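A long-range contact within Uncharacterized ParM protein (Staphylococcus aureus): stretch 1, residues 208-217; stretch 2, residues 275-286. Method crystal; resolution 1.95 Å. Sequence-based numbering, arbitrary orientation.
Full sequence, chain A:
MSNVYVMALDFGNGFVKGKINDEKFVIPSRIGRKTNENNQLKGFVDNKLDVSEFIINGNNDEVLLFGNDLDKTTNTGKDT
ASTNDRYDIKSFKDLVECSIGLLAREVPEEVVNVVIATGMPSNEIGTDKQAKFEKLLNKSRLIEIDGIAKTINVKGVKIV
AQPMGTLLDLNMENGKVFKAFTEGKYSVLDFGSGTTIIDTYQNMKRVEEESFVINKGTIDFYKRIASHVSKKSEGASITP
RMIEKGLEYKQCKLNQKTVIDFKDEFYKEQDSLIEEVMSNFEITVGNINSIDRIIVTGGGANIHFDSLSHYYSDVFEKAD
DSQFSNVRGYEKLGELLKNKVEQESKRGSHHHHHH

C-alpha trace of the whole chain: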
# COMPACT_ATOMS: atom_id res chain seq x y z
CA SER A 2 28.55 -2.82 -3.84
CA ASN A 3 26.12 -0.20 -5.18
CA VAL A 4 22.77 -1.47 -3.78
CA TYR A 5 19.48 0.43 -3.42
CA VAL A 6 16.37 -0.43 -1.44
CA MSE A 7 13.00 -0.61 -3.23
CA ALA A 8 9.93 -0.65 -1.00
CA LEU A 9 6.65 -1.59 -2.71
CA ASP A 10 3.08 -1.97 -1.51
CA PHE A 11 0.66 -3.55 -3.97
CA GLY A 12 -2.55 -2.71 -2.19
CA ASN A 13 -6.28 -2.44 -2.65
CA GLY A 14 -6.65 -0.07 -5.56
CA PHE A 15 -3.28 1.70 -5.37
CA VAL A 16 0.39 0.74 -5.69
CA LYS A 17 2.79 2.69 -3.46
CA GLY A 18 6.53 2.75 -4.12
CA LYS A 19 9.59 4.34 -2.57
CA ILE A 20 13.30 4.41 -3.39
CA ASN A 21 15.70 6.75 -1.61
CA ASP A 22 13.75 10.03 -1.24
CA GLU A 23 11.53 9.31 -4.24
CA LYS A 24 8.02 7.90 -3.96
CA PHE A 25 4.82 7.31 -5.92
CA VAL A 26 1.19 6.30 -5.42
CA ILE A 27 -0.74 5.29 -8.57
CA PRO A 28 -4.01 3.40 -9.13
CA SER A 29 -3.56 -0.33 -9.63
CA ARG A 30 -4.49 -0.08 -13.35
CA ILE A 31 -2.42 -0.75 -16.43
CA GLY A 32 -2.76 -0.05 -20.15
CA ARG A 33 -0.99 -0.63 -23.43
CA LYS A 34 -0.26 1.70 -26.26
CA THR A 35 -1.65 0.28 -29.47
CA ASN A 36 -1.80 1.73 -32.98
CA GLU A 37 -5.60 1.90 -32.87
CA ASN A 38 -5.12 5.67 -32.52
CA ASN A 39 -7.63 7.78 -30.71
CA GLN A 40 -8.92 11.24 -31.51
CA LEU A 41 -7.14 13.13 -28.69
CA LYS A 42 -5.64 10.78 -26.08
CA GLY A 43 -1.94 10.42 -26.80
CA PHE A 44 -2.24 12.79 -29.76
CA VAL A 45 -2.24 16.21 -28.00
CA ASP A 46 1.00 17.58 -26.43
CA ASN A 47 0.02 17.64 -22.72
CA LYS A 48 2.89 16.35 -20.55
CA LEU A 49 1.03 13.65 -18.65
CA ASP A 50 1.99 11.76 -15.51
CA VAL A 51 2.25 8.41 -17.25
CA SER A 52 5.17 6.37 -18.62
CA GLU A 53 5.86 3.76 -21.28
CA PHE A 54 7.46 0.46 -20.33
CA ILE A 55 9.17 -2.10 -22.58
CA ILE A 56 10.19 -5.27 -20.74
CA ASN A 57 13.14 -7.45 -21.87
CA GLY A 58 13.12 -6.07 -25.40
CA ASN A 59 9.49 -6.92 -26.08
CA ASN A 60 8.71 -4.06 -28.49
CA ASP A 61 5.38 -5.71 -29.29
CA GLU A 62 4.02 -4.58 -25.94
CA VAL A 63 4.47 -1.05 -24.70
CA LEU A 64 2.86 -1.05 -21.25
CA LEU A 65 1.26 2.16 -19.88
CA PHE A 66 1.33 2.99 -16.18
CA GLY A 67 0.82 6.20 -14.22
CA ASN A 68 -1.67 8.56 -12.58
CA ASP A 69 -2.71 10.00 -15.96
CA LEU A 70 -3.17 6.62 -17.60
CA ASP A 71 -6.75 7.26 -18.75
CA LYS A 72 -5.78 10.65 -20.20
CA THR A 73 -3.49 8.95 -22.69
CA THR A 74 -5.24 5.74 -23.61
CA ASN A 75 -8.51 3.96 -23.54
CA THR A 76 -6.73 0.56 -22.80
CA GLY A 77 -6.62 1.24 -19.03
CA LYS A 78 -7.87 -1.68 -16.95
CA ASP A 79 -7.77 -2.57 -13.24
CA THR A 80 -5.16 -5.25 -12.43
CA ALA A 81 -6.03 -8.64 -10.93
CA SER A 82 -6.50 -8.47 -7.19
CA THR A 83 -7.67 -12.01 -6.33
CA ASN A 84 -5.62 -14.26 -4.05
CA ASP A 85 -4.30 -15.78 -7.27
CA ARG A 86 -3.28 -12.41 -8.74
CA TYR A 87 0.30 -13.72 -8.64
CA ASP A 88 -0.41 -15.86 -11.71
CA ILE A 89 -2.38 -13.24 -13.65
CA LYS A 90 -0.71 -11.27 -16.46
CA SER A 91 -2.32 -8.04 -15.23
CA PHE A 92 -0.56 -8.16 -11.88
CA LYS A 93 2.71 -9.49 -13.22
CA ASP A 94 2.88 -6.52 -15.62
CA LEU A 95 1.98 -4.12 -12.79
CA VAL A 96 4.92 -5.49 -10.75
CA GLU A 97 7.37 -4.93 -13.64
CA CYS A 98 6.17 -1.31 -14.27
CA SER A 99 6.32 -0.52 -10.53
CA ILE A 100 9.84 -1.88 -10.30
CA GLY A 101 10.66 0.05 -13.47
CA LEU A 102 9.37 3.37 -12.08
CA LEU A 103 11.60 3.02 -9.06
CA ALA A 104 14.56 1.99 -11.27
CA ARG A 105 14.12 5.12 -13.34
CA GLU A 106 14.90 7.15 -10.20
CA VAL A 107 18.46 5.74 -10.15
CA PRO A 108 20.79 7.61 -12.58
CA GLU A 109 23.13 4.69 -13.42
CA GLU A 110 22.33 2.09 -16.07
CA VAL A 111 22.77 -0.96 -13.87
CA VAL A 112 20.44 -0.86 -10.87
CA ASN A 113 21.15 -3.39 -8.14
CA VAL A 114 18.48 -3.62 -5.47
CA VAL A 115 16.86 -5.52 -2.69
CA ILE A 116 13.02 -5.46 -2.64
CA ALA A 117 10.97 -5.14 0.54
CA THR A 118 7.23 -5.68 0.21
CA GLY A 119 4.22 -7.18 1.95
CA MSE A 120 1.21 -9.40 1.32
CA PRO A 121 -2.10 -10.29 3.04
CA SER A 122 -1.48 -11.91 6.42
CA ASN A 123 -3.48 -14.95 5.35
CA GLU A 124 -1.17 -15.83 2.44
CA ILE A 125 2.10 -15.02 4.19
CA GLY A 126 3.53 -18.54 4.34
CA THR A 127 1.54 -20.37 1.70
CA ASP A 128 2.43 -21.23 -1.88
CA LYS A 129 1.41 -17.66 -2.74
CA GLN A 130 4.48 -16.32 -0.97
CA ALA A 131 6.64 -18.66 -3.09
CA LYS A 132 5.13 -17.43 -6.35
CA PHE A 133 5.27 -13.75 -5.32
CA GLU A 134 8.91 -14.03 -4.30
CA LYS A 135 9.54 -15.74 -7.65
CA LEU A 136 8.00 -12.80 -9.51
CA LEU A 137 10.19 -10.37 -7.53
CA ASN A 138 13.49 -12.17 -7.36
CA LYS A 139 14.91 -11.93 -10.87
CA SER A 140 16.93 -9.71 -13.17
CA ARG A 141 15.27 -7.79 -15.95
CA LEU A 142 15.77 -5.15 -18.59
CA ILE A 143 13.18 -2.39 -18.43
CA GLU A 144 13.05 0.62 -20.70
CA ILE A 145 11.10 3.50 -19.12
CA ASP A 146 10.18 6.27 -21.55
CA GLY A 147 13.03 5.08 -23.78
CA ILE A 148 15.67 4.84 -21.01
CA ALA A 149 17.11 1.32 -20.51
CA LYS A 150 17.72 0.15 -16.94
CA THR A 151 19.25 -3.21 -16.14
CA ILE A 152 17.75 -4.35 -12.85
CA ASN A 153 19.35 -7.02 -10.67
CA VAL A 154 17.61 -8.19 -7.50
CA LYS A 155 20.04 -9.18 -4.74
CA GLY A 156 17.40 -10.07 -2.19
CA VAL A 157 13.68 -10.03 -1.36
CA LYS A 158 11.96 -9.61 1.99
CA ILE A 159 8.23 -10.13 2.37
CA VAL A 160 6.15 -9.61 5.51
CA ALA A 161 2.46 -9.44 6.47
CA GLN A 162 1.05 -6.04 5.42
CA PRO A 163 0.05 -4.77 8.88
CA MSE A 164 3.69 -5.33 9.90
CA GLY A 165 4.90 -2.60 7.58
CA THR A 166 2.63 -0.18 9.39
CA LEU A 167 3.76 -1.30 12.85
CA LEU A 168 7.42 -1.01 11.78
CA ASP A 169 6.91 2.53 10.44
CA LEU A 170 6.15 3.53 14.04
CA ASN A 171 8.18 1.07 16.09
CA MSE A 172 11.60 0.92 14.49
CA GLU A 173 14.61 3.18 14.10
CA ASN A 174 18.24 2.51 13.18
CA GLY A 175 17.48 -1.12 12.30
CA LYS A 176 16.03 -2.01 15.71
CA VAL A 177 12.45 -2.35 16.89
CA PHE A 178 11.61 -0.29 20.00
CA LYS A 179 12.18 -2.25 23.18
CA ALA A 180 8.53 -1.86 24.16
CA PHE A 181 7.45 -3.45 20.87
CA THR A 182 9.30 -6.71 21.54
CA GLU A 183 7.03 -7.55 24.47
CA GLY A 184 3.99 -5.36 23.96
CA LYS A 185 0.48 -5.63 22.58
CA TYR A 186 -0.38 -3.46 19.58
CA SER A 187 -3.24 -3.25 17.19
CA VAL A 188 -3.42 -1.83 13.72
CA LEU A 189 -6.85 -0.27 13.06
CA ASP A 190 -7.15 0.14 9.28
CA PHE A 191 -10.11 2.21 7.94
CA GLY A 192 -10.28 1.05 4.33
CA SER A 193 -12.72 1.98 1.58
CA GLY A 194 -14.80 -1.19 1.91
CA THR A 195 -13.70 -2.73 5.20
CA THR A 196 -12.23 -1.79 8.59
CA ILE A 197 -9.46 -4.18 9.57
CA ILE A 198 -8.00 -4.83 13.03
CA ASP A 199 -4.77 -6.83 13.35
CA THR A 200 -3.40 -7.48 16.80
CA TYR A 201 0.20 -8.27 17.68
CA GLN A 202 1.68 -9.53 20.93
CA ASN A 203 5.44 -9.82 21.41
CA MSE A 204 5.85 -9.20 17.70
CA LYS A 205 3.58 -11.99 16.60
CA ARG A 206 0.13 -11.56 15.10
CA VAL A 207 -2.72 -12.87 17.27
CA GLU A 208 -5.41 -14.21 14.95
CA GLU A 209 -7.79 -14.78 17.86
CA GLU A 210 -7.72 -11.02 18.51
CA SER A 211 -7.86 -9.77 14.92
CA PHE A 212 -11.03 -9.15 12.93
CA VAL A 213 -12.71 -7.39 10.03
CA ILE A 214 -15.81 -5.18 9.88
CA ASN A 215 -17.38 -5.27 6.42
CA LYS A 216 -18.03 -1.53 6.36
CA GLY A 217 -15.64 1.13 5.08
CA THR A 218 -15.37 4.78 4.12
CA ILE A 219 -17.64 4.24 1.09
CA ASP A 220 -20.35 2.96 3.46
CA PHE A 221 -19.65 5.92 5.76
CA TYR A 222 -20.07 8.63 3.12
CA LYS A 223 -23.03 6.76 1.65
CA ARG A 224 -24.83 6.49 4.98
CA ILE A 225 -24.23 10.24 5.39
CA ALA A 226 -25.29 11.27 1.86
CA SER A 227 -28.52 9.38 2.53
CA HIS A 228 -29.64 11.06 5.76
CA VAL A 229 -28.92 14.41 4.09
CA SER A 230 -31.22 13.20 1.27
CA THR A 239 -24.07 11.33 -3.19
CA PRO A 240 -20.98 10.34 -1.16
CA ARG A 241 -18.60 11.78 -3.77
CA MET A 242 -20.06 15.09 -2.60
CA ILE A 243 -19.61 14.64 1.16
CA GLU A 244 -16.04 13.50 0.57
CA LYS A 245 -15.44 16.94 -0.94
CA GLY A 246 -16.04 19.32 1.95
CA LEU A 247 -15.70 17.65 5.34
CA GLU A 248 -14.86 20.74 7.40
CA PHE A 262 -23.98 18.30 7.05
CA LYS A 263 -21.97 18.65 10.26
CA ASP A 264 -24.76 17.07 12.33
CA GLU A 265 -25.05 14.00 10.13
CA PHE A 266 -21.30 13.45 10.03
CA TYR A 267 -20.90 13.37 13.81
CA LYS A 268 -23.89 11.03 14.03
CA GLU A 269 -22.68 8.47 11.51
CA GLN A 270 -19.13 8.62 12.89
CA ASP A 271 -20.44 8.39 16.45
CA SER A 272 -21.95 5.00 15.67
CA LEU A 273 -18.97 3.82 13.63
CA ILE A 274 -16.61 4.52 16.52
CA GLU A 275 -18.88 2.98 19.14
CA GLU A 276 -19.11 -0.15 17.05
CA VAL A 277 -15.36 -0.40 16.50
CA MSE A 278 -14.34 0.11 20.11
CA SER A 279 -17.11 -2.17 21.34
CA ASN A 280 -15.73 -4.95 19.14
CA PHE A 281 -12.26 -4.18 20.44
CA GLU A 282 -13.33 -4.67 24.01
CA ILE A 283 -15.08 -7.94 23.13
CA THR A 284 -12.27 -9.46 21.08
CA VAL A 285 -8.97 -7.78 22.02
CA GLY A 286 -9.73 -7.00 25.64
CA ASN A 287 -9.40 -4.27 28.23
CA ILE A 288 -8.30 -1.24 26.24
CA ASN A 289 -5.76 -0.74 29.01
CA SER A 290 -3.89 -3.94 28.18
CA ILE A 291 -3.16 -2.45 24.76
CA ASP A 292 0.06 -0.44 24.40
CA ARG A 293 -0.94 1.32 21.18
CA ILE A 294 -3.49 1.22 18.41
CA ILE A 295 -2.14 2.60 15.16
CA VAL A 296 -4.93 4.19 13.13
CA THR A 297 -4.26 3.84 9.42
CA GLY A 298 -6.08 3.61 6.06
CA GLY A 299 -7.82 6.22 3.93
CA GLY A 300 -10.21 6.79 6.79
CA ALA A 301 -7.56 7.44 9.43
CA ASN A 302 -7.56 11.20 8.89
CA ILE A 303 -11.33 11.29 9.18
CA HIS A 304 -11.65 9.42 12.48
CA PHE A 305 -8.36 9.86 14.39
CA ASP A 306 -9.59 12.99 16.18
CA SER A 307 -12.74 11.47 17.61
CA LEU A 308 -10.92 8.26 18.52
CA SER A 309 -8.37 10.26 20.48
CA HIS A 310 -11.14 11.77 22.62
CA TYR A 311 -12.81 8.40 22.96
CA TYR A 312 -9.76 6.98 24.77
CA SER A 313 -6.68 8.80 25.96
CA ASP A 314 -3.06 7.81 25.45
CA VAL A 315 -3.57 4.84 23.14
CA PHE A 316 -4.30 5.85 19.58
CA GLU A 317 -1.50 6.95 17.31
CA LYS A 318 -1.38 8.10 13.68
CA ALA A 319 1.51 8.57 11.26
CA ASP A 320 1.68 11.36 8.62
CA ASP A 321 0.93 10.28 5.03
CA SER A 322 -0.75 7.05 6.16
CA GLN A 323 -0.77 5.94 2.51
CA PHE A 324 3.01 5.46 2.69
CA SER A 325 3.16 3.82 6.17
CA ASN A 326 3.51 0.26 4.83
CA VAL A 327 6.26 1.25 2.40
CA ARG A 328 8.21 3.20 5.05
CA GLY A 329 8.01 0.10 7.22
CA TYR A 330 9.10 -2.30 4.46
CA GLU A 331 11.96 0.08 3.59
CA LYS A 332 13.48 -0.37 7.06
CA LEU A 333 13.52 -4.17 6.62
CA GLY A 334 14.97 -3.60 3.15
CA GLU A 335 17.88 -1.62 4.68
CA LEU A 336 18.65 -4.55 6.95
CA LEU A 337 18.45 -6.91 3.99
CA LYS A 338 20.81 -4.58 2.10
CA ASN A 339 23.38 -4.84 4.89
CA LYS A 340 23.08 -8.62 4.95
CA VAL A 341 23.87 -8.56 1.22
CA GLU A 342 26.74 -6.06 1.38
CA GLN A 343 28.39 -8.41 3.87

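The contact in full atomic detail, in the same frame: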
# COMPACT_ATOMS: atom_id res chain seq x y z
N GLU A 208 -4.20 -14.07 15.74
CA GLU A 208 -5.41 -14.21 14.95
C GLU A 208 -6.67 -14.20 15.80
O GLU A 208 -7.70 -13.67 15.36
CB GLU A 208 -5.40 -15.48 14.10
CG GLU A 208 -6.73 -15.67 13.36
CD GLU A 208 -7.09 -14.54 12.39
OE1 GLU A 208 -7.26 -13.39 12.84
OE2 GLU A 208 -7.22 -14.81 11.17
N GLU A 209 -6.61 -14.76 16.99
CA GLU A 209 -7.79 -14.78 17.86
C GLU A 209 -8.24 -13.38 18.27
O GLU A 209 -9.37 -13.19 18.73
CB GLU A 209 -7.50 -15.59 19.13
CG GLU A 209 -6.83 -16.93 18.89
CD GLU A 209 -6.43 -17.61 20.18
OE1 GLU A 209 -7.32 -17.91 21.02
OE2 GLU A 209 -5.21 -17.85 20.37
N GLU A 210 -7.36 -12.39 18.14
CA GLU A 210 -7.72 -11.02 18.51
C GLU A 210 -7.71 -10.04 17.34
O GLU A 210 -7.58 -8.84 17.52
CB GLU A 210 -6.79 -10.51 19.61
CG GLU A 210 -6.73 -11.42 20.85
CD GLU A 210 -5.77 -10.89 21.90
OE1 GLU A 210 -4.62 -10.54 21.56
OE2 GLU A 210 -6.17 -10.83 23.08
N SER A 211 -7.83 -10.58 16.13
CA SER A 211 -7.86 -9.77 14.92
C SER A 211 -9.23 -9.99 14.28
O SER A 211 -9.84 -11.05 14.48
CB SER A 211 -6.75 -10.24 13.97
OG SER A 211 -5.50 -10.17 14.65
N PHE A 212 -9.73 -9.00 13.56
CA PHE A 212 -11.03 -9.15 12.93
C PHE A 212 -11.25 -8.13 11.83
O PHE A 212 -10.44 -7.20 11.66
CB PHE A 212 -12.17 -9.05 13.96
CG PHE A 212 -12.18 -7.77 14.74
CD1 PHE A 212 -11.33 -7.59 15.83
CD2 PHE A 212 -13.05 -6.73 14.38
CE1 PHE A 212 -11.34 -6.40 16.57
CE2 PHE A 212 -13.07 -5.54 15.10
CZ PHE A 212 -12.21 -5.37 16.21
N VAL A 213 -12.35 -8.30 11.10
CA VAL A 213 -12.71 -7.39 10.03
C VAL A 213 -14.18 -6.99 10.09
O VAL A 213 -15.04 -7.83 10.33
CB VAL A 213 -12.46 -8.03 8.66
CG1 VAL A 213 -12.82 -7.03 7.56
CG2 VAL A 213 -11.00 -8.45 8.54
N ILE A 214 -14.45 -5.71 9.90
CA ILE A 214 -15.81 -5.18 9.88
C ILE A 214 -16.02 -4.93 8.39
O ILE A 214 -15.19 -4.31 7.74
CB ILE A 214 -15.91 -3.84 10.66
CG1 ILE A 214 -15.46 -4.03 12.11
CG2 ILE A 214 -17.34 -3.31 10.63
CD1 ILE A 214 -16.08 -5.22 12.79
N ASN A 215 -17.13 -5.43 7.85
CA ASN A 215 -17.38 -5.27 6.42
C ASN A 215 -18.06 -3.96 6.06
O ASN A 215 -19.04 -3.94 5.31
CB ASN A 215 -18.20 -6.45 5.89
CG ASN A 215 -18.12 -6.59 4.39
OD1 ASN A 215 -17.03 -6.49 3.81
ND2 ASN A 215 -19.26 -6.84 3.74
N LYS A 216 -17.53 -2.87 6.61
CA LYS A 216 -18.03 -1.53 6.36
C LYS A 216 -16.80 -0.64 6.25
O LYS A 216 -15.88 -0.76 7.05
CB LYS A 216 -18.91 -1.07 7.53
CG LYS A 216 -20.15 -1.95 7.75
CD LYS A 216 -20.57 -2.00 9.23
CE LYS A 216 -20.97 -0.63 9.75
NZ LYS A 216 -21.48 -0.71 11.16
N GLY A 217 -16.78 0.25 5.26
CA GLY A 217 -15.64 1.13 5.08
C GLY A 217 -16.03 2.58 4.88
O GLY A 217 -17.15 2.98 5.21
N GLU A 275 -18.37 3.78 18.03
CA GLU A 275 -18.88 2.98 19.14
C GLU A 275 -18.82 1.51 18.74
O GLU A 275 -18.49 0.65 19.54
CB GLU A 275 -20.32 3.40 19.48
CG GLU A 275 -21.06 2.40 20.35
CD GLU A 275 -20.60 2.40 21.80
OE1 GLU A 275 -19.44 2.02 22.07
OE2 GLU A 275 -21.41 2.77 22.67
N GLU A 276 -19.14 1.22 17.49
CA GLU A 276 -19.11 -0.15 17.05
C GLU A 276 -17.68 -0.71 17.07
O GLU A 276 -17.44 -1.82 17.55
CB GLU A 276 -19.67 -0.28 15.63
CG GLU A 276 -19.63 -1.71 15.12
CD GLU A 276 -20.33 -1.86 13.79
OE1 GLU A 276 -21.47 -1.37 13.68
OE2 GLU A 276 -19.76 -2.48 12.87
N VAL A 277 -16.74 0.07 16.56
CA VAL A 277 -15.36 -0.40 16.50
C VAL A 277 -14.77 -0.66 17.87
O VAL A 277 -14.21 -1.71 18.13
CB VAL A 277 -14.46 0.59 15.72
CG1 VAL A 277 -13.05 0.03 15.63
CG2 VAL A 277 -15.02 0.82 14.33
N MSE A 278 -14.90 0.31 18.78
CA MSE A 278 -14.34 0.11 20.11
C MSE A 278 -15.08 -0.96 20.89
O MSE A 278 -14.47 -1.65 21.72
CB MSE A 278 -14.32 1.43 20.87
CG MSE A 278 -13.18 2.37 20.42
SE MSE A 278 -11.77 1.51 19.35
CE MSE A 278 -12.23 2.23 17.63
N SER A 279 -16.38 -1.13 20.64
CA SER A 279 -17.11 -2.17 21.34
C SER A 279 -16.54 -3.52 20.91
O SER A 279 -16.34 -4.41 21.73
CB SER A 279 -18.61 -2.11 21.01
OG SER A 279 -19.17 -0.90 21.46
N ASN A 280 -16.29 -3.68 19.61
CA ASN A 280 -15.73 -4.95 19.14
C ASN A 280 -14.35 -5.19 19.72
O ASN A 280 -13.99 -6.32 20.06
CB ASN A 280 -15.67 -4.96 17.61
CG ASN A 280 -17.04 -5.11 17.00
OD1 ASN A 280 -18.01 -5.41 17.68
ND2 ASN A 280 -17.14 -4.90 15.70
N PHE A 281 -13.59 -4.11 19.87
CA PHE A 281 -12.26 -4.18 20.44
C PHE A 281 -12.33 -4.75 21.84
O PHE A 281 -11.61 -5.68 22.20
CB PHE A 281 -11.66 -2.78 20.52
CG PHE A 281 -10.36 -2.65 19.82
CD1 PHE A 281 -10.31 -2.26 18.49
CD2 PHE A 281 -9.17 -2.96 20.47
CE1 PHE A 281 -9.09 -2.18 17.82
CE2 PHE A 281 -7.95 -2.88 19.82
CZ PHE A 281 -7.91 -2.49 18.49
N GLU A 282 -13.21 -4.19 22.65
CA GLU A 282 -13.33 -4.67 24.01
C GLU A 282 -13.77 -6.12 24.09
O GLU A 282 -13.36 -6.84 24.99
CB GLU A 282 -14.28 -3.77 24.80
CG GLU A 282 -14.01 -3.81 26.29
CD GLU A 282 -14.40 -2.52 26.97
OE1 GLU A 282 -15.62 -2.22 27.01
OE2 GLU A 282 -13.49 -1.81 27.46
N ILE A 283 -14.59 -6.56 23.14
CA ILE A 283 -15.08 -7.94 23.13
C ILE A 283 -13.98 -8.91 22.74
O ILE A 283 -13.76 -9.90 23.43
CB ILE A 283 -16.24 -8.13 22.11
CG1 ILE A 283 -17.49 -7.38 22.57
CG2 ILE A 283 -16.57 -9.61 21.95
CD1 ILE A 283 -18.57 -7.33 21.55
N THR A 284 -13.31 -8.60 21.63
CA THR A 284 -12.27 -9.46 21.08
C THR A 284 -10.83 -9.27 21.58
O THR A 284 -10.18 -10.25 21.91
CB THR A 284 -12.25 -9.33 19.55
OG1 THR A 284 -13.56 -9.61 19.04
CG2 THR A 284 -11.26 -10.32 18.94
N VAL A 285 -10.35 -8.03 21.60
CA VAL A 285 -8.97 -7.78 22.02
C VAL A 285 -8.83 -7.72 23.53
O VAL A 285 -7.89 -8.27 24.08
CB VAL A 285 -8.43 -6.47 21.40
CG1 VAL A 285 -6.92 -6.42 21.58
CG2 VAL A 285 -8.80 -6.39 19.92
N GLY A 286 -9.78 -7.07 24.19
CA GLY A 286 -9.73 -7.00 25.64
C GLY A 286 -9.78 -5.61 26.24
O GLY A 286 -10.15 -4.64 25.59

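Stretch 2 enters already in a helix that began earlier in the chain, and this helix runs nearly antiparallel to strand 212-214: the N-to-C directions differ by 159° and the axes approach to 10.6 Å. At that spacing side chains must bridge the gap, and no hydrogen bond crosses it.

The first residue to reach across is Glu276, whose CA-to-CB bond points toward stretch 1. With chi1 and chi2 both t, its extended chain brings OE1 to 2.6 Å from Lys216 NZ, a short salt bridge. Its other carboxylate oxygen, OE2, lies 3.4 Å from Ile214 CG2, so the same group also borders an apolar side chain. One turn on, Asn280 also points toward the strand. Its ND2 is 3.1 Å from Ile214 CD1, a close packing contact with carbon, while its CB lies 3.7 Å from Phe212 CE2. The backbone hydrogen bond from Asn280 N to Glu276 O, 3.0 Å, places these two residues on successive turns of the same helical face.

Phe281 directs its CA-to-CB bond away, yet its ring still meets Phe212, with CD1 4.3 Å from Phe212 CZ; the approach is oblique, and the pair is apolar packing. Thr284 turns toward stretch 1 and supplies a methyl: CG2 is 3.4 Å from Glu209 O, 3.6 Å from Glu210 CA and 4.1 Å from Phe212 CD1. Thr284 OG1 also donates a weak hydrogen bond to Asn280 O, 3.5 Å, within its own helix.

Val285 CG2 sits at the edge of the Phe212 ring, 4.2 Å from CE1. Here the backbones come close, with Val285 CA 4.9 Å from Glu210 CA. Val285 O and Glu210 OE2 are 3.2 Å apart, but both are acceptors; OE2 is hydrogen-bonded elsewhere in the structure. Gly286 then leaves helical geometry with phi 126°, where a CB would jam against the preceding carbonyl oxygen.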